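Local coordinates for homoserine O-acetyltransferase (Bacillus anthracis str. 'Ames Ancestor', PDB 3I1I), which probably transfers an acetyl group from acetyl-CoA to the hydroxyl of homoserine, a step toward methionine, on an alpha/beta-hydrolase scaffold, at residues 213-218 and 275-280; 219-224 and 267-272. One frame throughout, in Å; residues are numbered along the deposited sequence.

Contact 1: 213-218 and 275-280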
ATOM      1  N   GLU A 213     -18.114 -15.896   2.879  1.00 39.75           N
ATOM      2  CA  GLU A 213     -18.923 -14.704   3.136  1.00 40.97           C
ATOM      3  C   GLU A 213     -18.205 -13.707   4.030  1.00 40.31           C
ATOM      4  O   GLU A 213     -18.646 -12.569   4.161  1.00 40.98           O
ATOM      5  CB  GLU A 213     -20.277 -15.093   3.764  1.00 42.11           C
ATOM      6  CG  GLU A 213     -21.218 -15.927   2.833  1.00 44.62           C
ATOM      7  CD  GLU A 213     -21.244 -15.412   1.389  1.00 49.22           C
ATOM      8  OE1 GLU A 213     -21.544 -14.199   1.196  1.00 51.11           O
ATOM      9  OE2 GLU A 213     -20.961 -16.216   0.451  1.00 51.67           O
ATOM     10  N   GLU A 214     -17.097 -14.123   4.627  1.00 39.27           N
ATOM     11  CA  GLU A 214     -16.309 -13.228   5.476  1.00 38.61           C
ATOM     12  C   GLU A 214     -15.115 -12.596   4.757  1.00 36.18           C
ATOM     13  O   GLU A 214     -14.006 -13.142   4.740  1.00 35.79           O
ATOM     14  CB  GLU A 214     -15.870 -13.960   6.728  1.00 39.30           C
ATOM     15  CG  GLU A 214     -16.938 -13.877   7.798  1.00 43.83           C
ATOM     16  CD  GLU A 214     -16.793 -14.949   8.838  1.00 48.32           C
ATOM     17  OE1 GLU A 214     -16.654 -14.575  10.022  1.00 51.02           O
ATOM     18  OE2 GLU A 214     -16.807 -16.154   8.462  1.00 51.15           O
ATOM     19  N   GLN A 215     -15.372 -11.426   4.184  1.00 33.80           N
ATOM     20  CA  GLN A 215     -14.396 -10.705   3.368  1.00 32.34           C
ATOM     21  C   GLN A 215     -13.198 -10.331   4.205  1.00 30.82           C
ATOM     22  O   GLN A 215     -13.368 -10.009   5.350  1.00 29.31           O
ATOM     23  CB  GLN A 215     -15.022  -9.425   2.801  1.00 31.90           C
ATOM     24  CG  GLN A 215     -16.175  -9.672   1.805  1.00 30.64           C
ATOM     25  CD  GLN A 215     -15.713 -10.223   0.473  1.00 30.89           C
ATOM     26  OE1 GLN A 215     -14.535 -10.115   0.106  1.00 30.65           O
ATOM     27  NE2 GLN A 215     -16.643 -10.796  -0.280  1.00 30.37           N
ATOM     28  N   PRO A 216     -11.981 -10.363   3.623  1.00 29.89           N
ATOM     29  CA  PRO A 216     -10.789  -9.856   4.318  1.00 29.32           C
ATOM     30  C   PRO A 216     -10.758  -8.333   4.335  1.00 28.84           C
ATOM     31  O   PRO A 216     -10.091  -7.710   3.522  1.00 29.20           O
ATOM     32  CB  PRO A 216      -9.642 -10.434   3.499  1.00 29.37           C
ATOM     33  CG  PRO A 216     -10.180 -10.547   2.137  1.00 29.39           C
ATOM     34  CD  PRO A 216     -11.654 -10.860   2.280  1.00 29.65           C
HETATM   35  N   MSE A 217     -11.481  -7.749   5.272  1.00 28.61           N
HETATM   36  CA  MSE A 217     -11.697  -6.302   5.319  1.00 28.82           C
HETATM   37  C   MSE A 217     -10.428  -5.459   5.529  1.00 28.12           C
HETATM   38  O   MSE A 217     -10.313  -4.366   4.971  1.00 28.12           O
HETATM   39  CB  MSE A 217     -12.733  -5.961   6.407  1.00 29.16           C
HETATM   40  CG  MSE A 217     -14.106  -6.610   6.180  1.00 30.83           C
HETATM   41 SE   MSE A 217     -14.937  -6.030   4.495  0.65 36.85          SE
HETATM   42  CE  MSE A 217     -15.443  -4.189   5.018  1.00 35.65           C
ATOM     43  N   LYS A 218      -9.472  -5.933   6.316  1.00 27.66           N
ATOM     44  CA  LYS A 218      -8.241  -5.144   6.502  1.00 27.61           C
ATOM     45  C   LYS A 218      -7.480  -5.022   5.199  1.00 26.59           C
ATOM     46  O   LYS A 218      -7.147  -3.927   4.761  1.00 26.03           O
ATOM     47  CB  LYS A 218      -7.330  -5.729   7.563  1.00 27.78           C
ATOM     48  CG  LYS A 218      -7.920  -5.682   8.936  1.00 31.27           C
ATOM     49  CD  LYS A 218      -6.984  -6.334   9.979  1.00 35.71           C
ATOM     50  CE  LYS A 218      -7.635  -6.459  11.350  1.00 37.83           C
ATOM     51  NZ  LYS A 218      -6.632  -6.970  12.360  1.00 43.04           N
ATOM     52  N   VAL A 275     -18.436  -4.907  -1.460  1.00 29.39           N
ATOM     53  CA  VAL A 275     -17.402  -5.244  -2.432  1.00 27.45           C
ATOM     54  C   VAL A 275     -16.816  -6.604  -2.146  1.00 26.86           C
ATOM     55  O   VAL A 275     -16.710  -6.991  -0.999  1.00 26.22           O
ATOM     56  CB  VAL A 275     -16.308  -4.151  -2.415  1.00 27.49           C
ATOM     57  CG1 VAL A 275     -15.037  -4.592  -3.108  1.00 26.31           C
ATOM     58  CG2 VAL A 275     -16.870  -2.884  -3.040  1.00 24.62           C
ATOM     59  N   ASP A 276     -16.445  -7.336  -3.205  1.00 26.22           N
ATOM     60  CA  ASP A 276     -15.796  -8.646  -3.056  1.00 25.36           C
ATOM     61  C   ASP A 276     -14.286  -8.596  -3.319  1.00 24.61           C
ATOM     62  O   ASP A 276     -13.834  -8.135  -4.358  1.00 25.64           O
ATOM     63  CB  ASP A 276     -16.420  -9.656  -4.004  1.00 25.16           C
ATOM     64  CG  ASP A 276     -15.757 -11.026  -3.908  1.00 25.77           C
ATOM     65  OD1 ASP A 276     -15.764 -11.615  -2.789  1.00 25.08           O
ATOM     66  OD2 ASP A 276     -15.222 -11.479  -4.942  1.00 22.66           O
ATOM     67  N   ALA A 277     -13.514  -9.147  -2.398  1.00 23.87           N
ATOM     68  CA  ALA A 277     -12.049  -9.028  -2.414  1.00 22.80           C
ATOM     69  C   ALA A 277     -11.428  -9.705  -3.633  1.00 22.08           C
ATOM     70  O   ALA A 277     -10.631  -9.077  -4.333  1.00 22.01           O
ATOM     71  CB  ALA A 277     -11.426  -9.583  -1.101  1.00 21.57           C
ATOM     72  N   ASN A 278     -11.765 -10.971  -3.871  1.00 21.48           N
ATOM     73  CA  ASN A 278     -11.234 -11.692  -5.033  1.00 21.49           C
ATOM     74  C   ASN A 278     -11.557 -10.942  -6.340  1.00 21.81           C
ATOM     75  O   ASN A 278     -10.700 -10.841  -7.238  1.00 21.69           O
ATOM     76  CB  ASN A 278     -11.781 -13.122  -5.102  1.00 21.24           C
ATOM     77  CG  ASN A 278     -11.232 -14.028  -3.990  1.00 20.82           C
ATOM     78  OD1 ASN A 278     -10.212 -13.737  -3.365  1.00 22.94           O
ATOM     79  ND2 ASN A 278     -11.886 -15.142  -3.773  1.00 18.97           N
ATOM     80  N   SER A 279     -12.777 -10.402  -6.412  1.00 21.36           N
ATOM     81  CA  SER A 279     -13.208  -9.657  -7.552  1.00 22.45           C
ATOM     82  C   SER A 279     -12.305  -8.422  -7.736  1.00 23.27           C
ATOM     83  O   SER A 279     -11.873  -8.083  -8.859  1.00 22.20           O
ATOM     84  CB  SER A 279     -14.669  -9.231  -7.397  1.00 22.46           C
ATOM     85  OG  SER A 279     -15.533 -10.338  -7.578  1.00 22.79           O
ATOM     86  N   TRP A 280     -12.039  -7.761  -6.621  1.00 24.03           N
ATOM     87  CA  TRP A 280     -11.170  -6.605  -6.621  1.00 24.82           C
ATOM     88  C   TRP A 280      -9.799  -6.988  -7.165  1.00 24.14           C
ATOM     89  O   TRP A 280      -9.275  -6.284  -7.989  1.00 23.23           O
ATOM     90  CB  TRP A 280     -11.037  -6.032  -5.200  1.00 25.61           C
ATOM     91  CG  TRP A 280     -10.322  -4.729  -5.189  1.00 26.51           C
ATOM     92  CD1 TRP A 280      -8.968  -4.511  -5.345  1.00 27.00           C
ATOM     93  CD2 TRP A 280     -10.925  -3.459  -5.059  1.00 27.81           C
ATOM     94  NE1 TRP A 280      -8.706  -3.165  -5.310  1.00 28.57           N
ATOM     95  CE2 TRP A 280      -9.890  -2.494  -5.132  1.00 28.23           C
ATOM     96  CE3 TRP A 280     -12.243  -3.035  -4.869  1.00 31.09           C
ATOM     97  CZ2 TRP A 280     -10.135  -1.132  -5.033  1.00 30.55           C
ATOM     98  CZ3 TRP A 280     -12.498  -1.669  -4.787  1.00 33.66           C
ATOM     99  CH2 TRP A 280     -11.441  -0.732  -4.850  1.00 34.12           C
TER
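Gln215 carries the tight part of this contact: its terminal amide faces the start of helix 277-289 and uses both of its polar atoms there. A chain bent at chi2 (-71°) brings Gln215 NE2 to Asp276 OD1 at 2.8 Å in a nearly straight bond that lies in the amide plane and meets the anti lone pair of the carboxylate. Beside it, Gln215 OE1 accepts from Ala277 N at 2.9 Å, the donor sitting above the carbonyl plane. An amide suits this place because it can serve an acceptor and a donor side by side. Tyr211 also binds Asp276 OD1, while Asp276 OD2 takes Ser279 N (3.0 Å) and Ser279 OG, so the buried carboxylate is well satisfied. Pro216, at the centre of an inverse gamma turn, lays CG 3.6 Å from Ala277 CB, and the small methyl lets the backbones come close. The loose side lies just upstream, where Glu213 and Glu214 are exposed and do not touch 275-280. Two helix starts thus meet, Pro216 being the N-cap of helix 217-228 and Asp276 that of helix 277-289, its carboxylate closing a classic Asp N-cap.

Contact 2: 219-224 and 267-272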
ATOM      1  N   GLY A 219      -7.234  -6.144   4.551  1.00 26.41           N
ATOM      2  CA  GLY A 219      -6.578  -6.112   3.255  1.00 26.36           C
ATOM      3  C   GLY A 219      -7.346  -5.291   2.229  1.00 26.14           C
ATOM      4  O   GLY A 219      -6.750  -4.524   1.471  1.00 26.20           O
ATOM      5  N   LEU A 220      -8.667  -5.424   2.222  1.00 25.28           N
ATOM      6  CA  LEU A 220      -9.471  -4.761   1.203  1.00 25.12           C
ATOM      7  C   LEU A 220      -9.503  -3.258   1.430  1.00 24.86           C
ATOM      8  O   LEU A 220      -9.388  -2.479   0.475  1.00 23.89           O
ATOM      9  CB  LEU A 220     -10.872  -5.351   1.211  1.00 25.30           C
ATOM     10  CG  LEU A 220     -11.838  -5.179   0.060  1.00 27.59           C
ATOM     11  CD1 LEU A 220     -11.196  -5.459  -1.341  1.00 26.97           C
ATOM     12  CD2 LEU A 220     -13.066  -6.096   0.343  1.00 28.24           C
ATOM     13  N   GLN A 221      -9.635  -2.842   2.689  1.00 24.88           N
ATOM     14  CA  GLN A 221      -9.623  -1.430   2.996  1.00 25.62           C
ATOM     15  C   GLN A 221      -8.295  -0.783   2.596  1.00 24.95           C
ATOM     16  O   GLN A 221      -8.253   0.330   2.106  1.00 24.48           O
ATOM     17  CB  GLN A 221      -9.898  -1.154   4.487  1.00 26.28           C
ATOM     18  CG  GLN A 221      -9.690   0.356   4.870  1.00 28.52           C
ATOM     19  CD  GLN A 221     -10.370   0.767   6.157  1.00 32.95           C
ATOM     20  OE1 GLN A 221     -10.530  -0.042   7.071  1.00 35.29           O
ATOM     21  NE2 GLN A 221     -10.763   2.049   6.249  1.00 33.61           N
ATOM     22  N   LEU A 222      -7.211  -1.485   2.840  1.00 25.12           N
ATOM     23  CA  LEU A 222      -5.888  -1.008   2.440  1.00 25.71           C
ATOM     24  C   LEU A 222      -5.807  -0.876   0.910  1.00 25.03           C
ATOM     25  O   LEU A 222      -5.391   0.156   0.384  1.00 25.11           O
ATOM     26  CB  LEU A 222      -4.835  -1.962   3.016  1.00 25.92           C
ATOM     27  CG  LEU A 222      -3.370  -1.594   2.974  1.00 29.13           C
ATOM     28  CD1 LEU A 222      -3.115  -0.111   3.282  1.00 31.36           C
ATOM     29  CD2 LEU A 222      -2.645  -2.521   3.978  1.00 31.32           C
ATOM     30  N   ALA A 223      -6.269  -1.898   0.196  1.00 24.73           N
ATOM     31  CA  ALA A 223      -6.358  -1.835  -1.268  1.00 24.53           C
ATOM     32  C   ALA A 223      -7.167  -0.622  -1.717  1.00 24.21           C
ATOM     33  O   ALA A 223      -6.765   0.093  -2.607  1.00 24.95           O
ATOM     34  CB  ALA A 223      -6.936  -3.163  -1.867  1.00 23.57           C
ATOM     35  N   ASN A 224      -8.292  -0.379  -1.066  1.00 24.81           N
ATOM     36  CA  ASN A 224      -9.193   0.710  -1.429  1.00 24.65           C
ATOM     37  C   ASN A 224      -8.595   2.071  -1.086  1.00 24.74           C
ATOM     38  O   ASN A 224      -8.734   3.030  -1.840  1.00 25.19           O
ATOM     39  CB  ASN A 224     -10.510   0.544  -0.686  1.00 24.93           C
ATOM     40  CG  ASN A 224     -11.572   1.551  -1.140  1.00 26.73           C
ATOM     41  OD1 ASN A 224     -11.959   1.576  -2.299  1.00 31.60           O
ATOM     42  ND2 ASN A 224     -12.046   2.363  -0.221  1.00 28.45           N
ATOM     43  N   LEU A 267     -14.355   6.859   5.245  1.00 27.36           N
ATOM     44  CA  LEU A 267     -14.775   6.856   3.846  1.00 28.11           C
ATOM     45  C   LEU A 267     -14.395   5.544   3.164  1.00 27.82           C
ATOM     46  O   LEU A 267     -15.171   4.986   2.432  1.00 28.14           O
ATOM     47  CB  LEU A 267     -14.117   7.993   3.056  1.00 28.45           C
ATOM     48  CG  LEU A 267     -14.519   9.416   3.423  1.00 30.90           C
ATOM     49  CD1 LEU A 267     -13.576  10.454   2.759  1.00 30.88           C
ATOM     50  CD2 LEU A 267     -15.988   9.642   3.038  1.00 30.31           C
ATOM     51  N   THR A 268     -13.189   5.061   3.410  1.00 27.63           N
ATOM     52  CA  THR A 268     -12.705   3.952   2.655  1.00 27.80           C
ATOM     53  C   THR A 268     -13.296   2.653   3.161  1.00 28.92           C
ATOM     54  O   THR A 268     -13.417   1.694   2.393  1.00 30.02           O
ATOM     55  CB  THR A 268     -11.161   3.886   2.630  1.00 27.32           C
ATOM     56  OG1 THR A 268     -10.636   3.855   3.965  1.00 26.30           O
ATOM     57  CG2 THR A 268     -10.620   5.059   1.904  1.00 26.18           C
ATOM     58  N   TYR A 269     -13.682   2.614   4.429  1.00 29.67           N
ATOM     59  CA  TYR A 269     -14.390   1.469   4.931  1.00 30.70           C
ATOM     60  C   TYR A 269     -15.778   1.388   4.320  1.00 31.34           C
ATOM     61  O   TYR A 269     -16.192   0.304   3.896  1.00 31.90           O
ATOM     62  CB  TYR A 269     -14.549   1.518   6.418  1.00 30.73           C
ATOM     63  CG  TYR A 269     -15.055   0.219   6.982  1.00 34.28           C
ATOM     64  CD1 TYR A 269     -14.179  -0.838   7.190  1.00 37.56           C
ATOM     65  CD2 TYR A 269     -16.405   0.033   7.295  1.00 37.25           C
ATOM     66  CE1 TYR A 269     -14.618  -2.043   7.722  1.00 39.80           C
ATOM     67  CE2 TYR A 269     -16.861  -1.179   7.838  1.00 39.64           C
ATOM     68  CZ  TYR A 269     -15.949  -2.212   8.047  1.00 41.08           C
ATOM     69  OH  TYR A 269     -16.329  -3.432   8.563  1.00 41.82           O
ATOM     70  N   ARG A 270     -16.480   2.521   4.289  1.00 31.07           N
ATOM     71  CA  ARG A 270     -17.833   2.580   3.747  0.50 31.67           C
ATOM     72  C   ARG A 270     -17.876   2.090   2.314  1.00 31.31           C
ATOM     73  O   ARG A 270     -18.769   1.349   1.935  1.00 30.35           O
ATOM     74  CB  ARG A 270     -18.394   4.008   3.779  0.50 32.30           C
ATOM     75  CG  ARG A 270     -19.901   4.055   3.956  0.50 34.76           C
ATOM     76  CD  ARG A 270     -20.277   4.278   5.444  0.50 38.85           C
ATOM     77  NE  ARG A 270     -20.128   5.686   5.825  0.50 41.37           N
ATOM     78  CZ  ARG A 270     -20.070   6.136   7.072  0.50 42.11           C
ATOM     79  NH1 ARG A 270     -20.142   5.291   8.090  0.50 42.58           N
ATOM     80  NH2 ARG A 270     -19.924   7.436   7.289  0.50 42.39           N
ATOM     81  N   SER A 271     -16.898   2.488   1.508  1.00 30.57           N
ATOM     82  CA  SER A 271     -16.975   2.108   0.102  1.00 30.70           C
ATOM     83  C   SER A 271     -16.567   0.673  -0.204  1.00 29.72           C
ATOM     84  O   SER A 271     -16.679   0.266  -1.308  1.00 29.23           O
ATOM     85  CB  SER A 271     -16.207   3.096  -0.793  1.00 30.71           C
ATOM     86  OG  SER A 271     -14.821   2.911  -0.659  1.00 32.88           O
ATOM     87  N   ILE A 272     -16.109  -0.103   0.753  1.00 30.57           N
ATOM     88  CA  ILE A 272     -15.836  -1.514   0.488  1.00 31.51           C
ATOM     89  C   ILE A 272     -16.896  -2.429   1.124  1.00 32.67           C
ATOM     90  O   ILE A 272     -16.718  -3.660   1.206  1.00 32.76           O
ATOM     91  CB  ILE A 272     -14.417  -1.967   0.950  1.00 31.46           C
ATOM     92  CG1 ILE A 272     -14.194  -1.667   2.443  1.00 31.36           C
ATOM     93  CG2 ILE A 272     -13.355  -1.351   0.037  1.00 31.09           C
ATOM     94  CD1 ILE A 272     -13.143  -2.513   3.128  1.00 29.65           C
TER
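Helix-to-helix packing in the helical region inserted between strands 174-178 and 309-313, a lid-like insertion common in alpha/beta hydrolases, brings helix 217-228 against the C-terminal end of helix 259-270 and the turn that follows it. Leu220 comes first among the touching residues. Leu220 CB stands 4.1 Å from Ile272 CD1, the two side chains running antiparallel alongside one another, and a leucine suits the spot because Ala277 and Trp280 of helix 277-289 continue the apolar surroundings. Gln221 follows. The Ile272 methyl CD1 also presses on its backbone, 3.6 Å from Gln221 N, while the long side chain, with CG anti to the backbone N (chi1 172°) and extended beyond it, stretches across to the other helix. There Gln221 NE2 donates to Thr268 OG1 at 2.9 Å, almost straight (171°) and in the plane of the amide. Thr268 OG1 accepts this bond and turns its single proton toward the carbonyls of Ile264 and Asn265, which share it, so the hydroxyl joins the glutamine to the helix of Thr268. The other end of the amide, Gln221 OE1, lies at the edge of the Tyr269 ring, 3.7 Å from Tyr269 CD1, toward the more open side of the contact. Leu222 points away and packs on Asn195 of a second subunit. One turn on from Gln221, Asn224 is buried, its CG again anti to the backbone N; Asn224 ND2 gives a bond to Ser271 OG at 2.9 Å, bent to 133° and tilted from the amide plane. A short amide fits here, since its polar end reaches the Ser271 hydroxyl while its stem stays apolar: Ile272 CG2 rests 3.5 Å from Asn224 CB.

In the fold
Contacts 1 and 2 have centres about 10 Å apart and share helix 217-228, contact 1 at its start and contact 2 in the turns that follow. Helices 259-270 and 277-289 follow each other later in the chain, so 219-224 with 267-272 is nested within the loop closed by 213-218 with 275-280. The two contacts touch directly: Met217 CE lies 3.4 Å from Ile272 CD1, and Trp280 CH2 is 3.5 Å from Asn224 OD1. Helix 217-228 is therefore held by two successive helices, with helix 186-202 also packing against it. Both contacts lie in the helical region between strands 174-178 and 309-313, so these helices pack as a unit, and Lys218 and Leu222 also reach a second subunit.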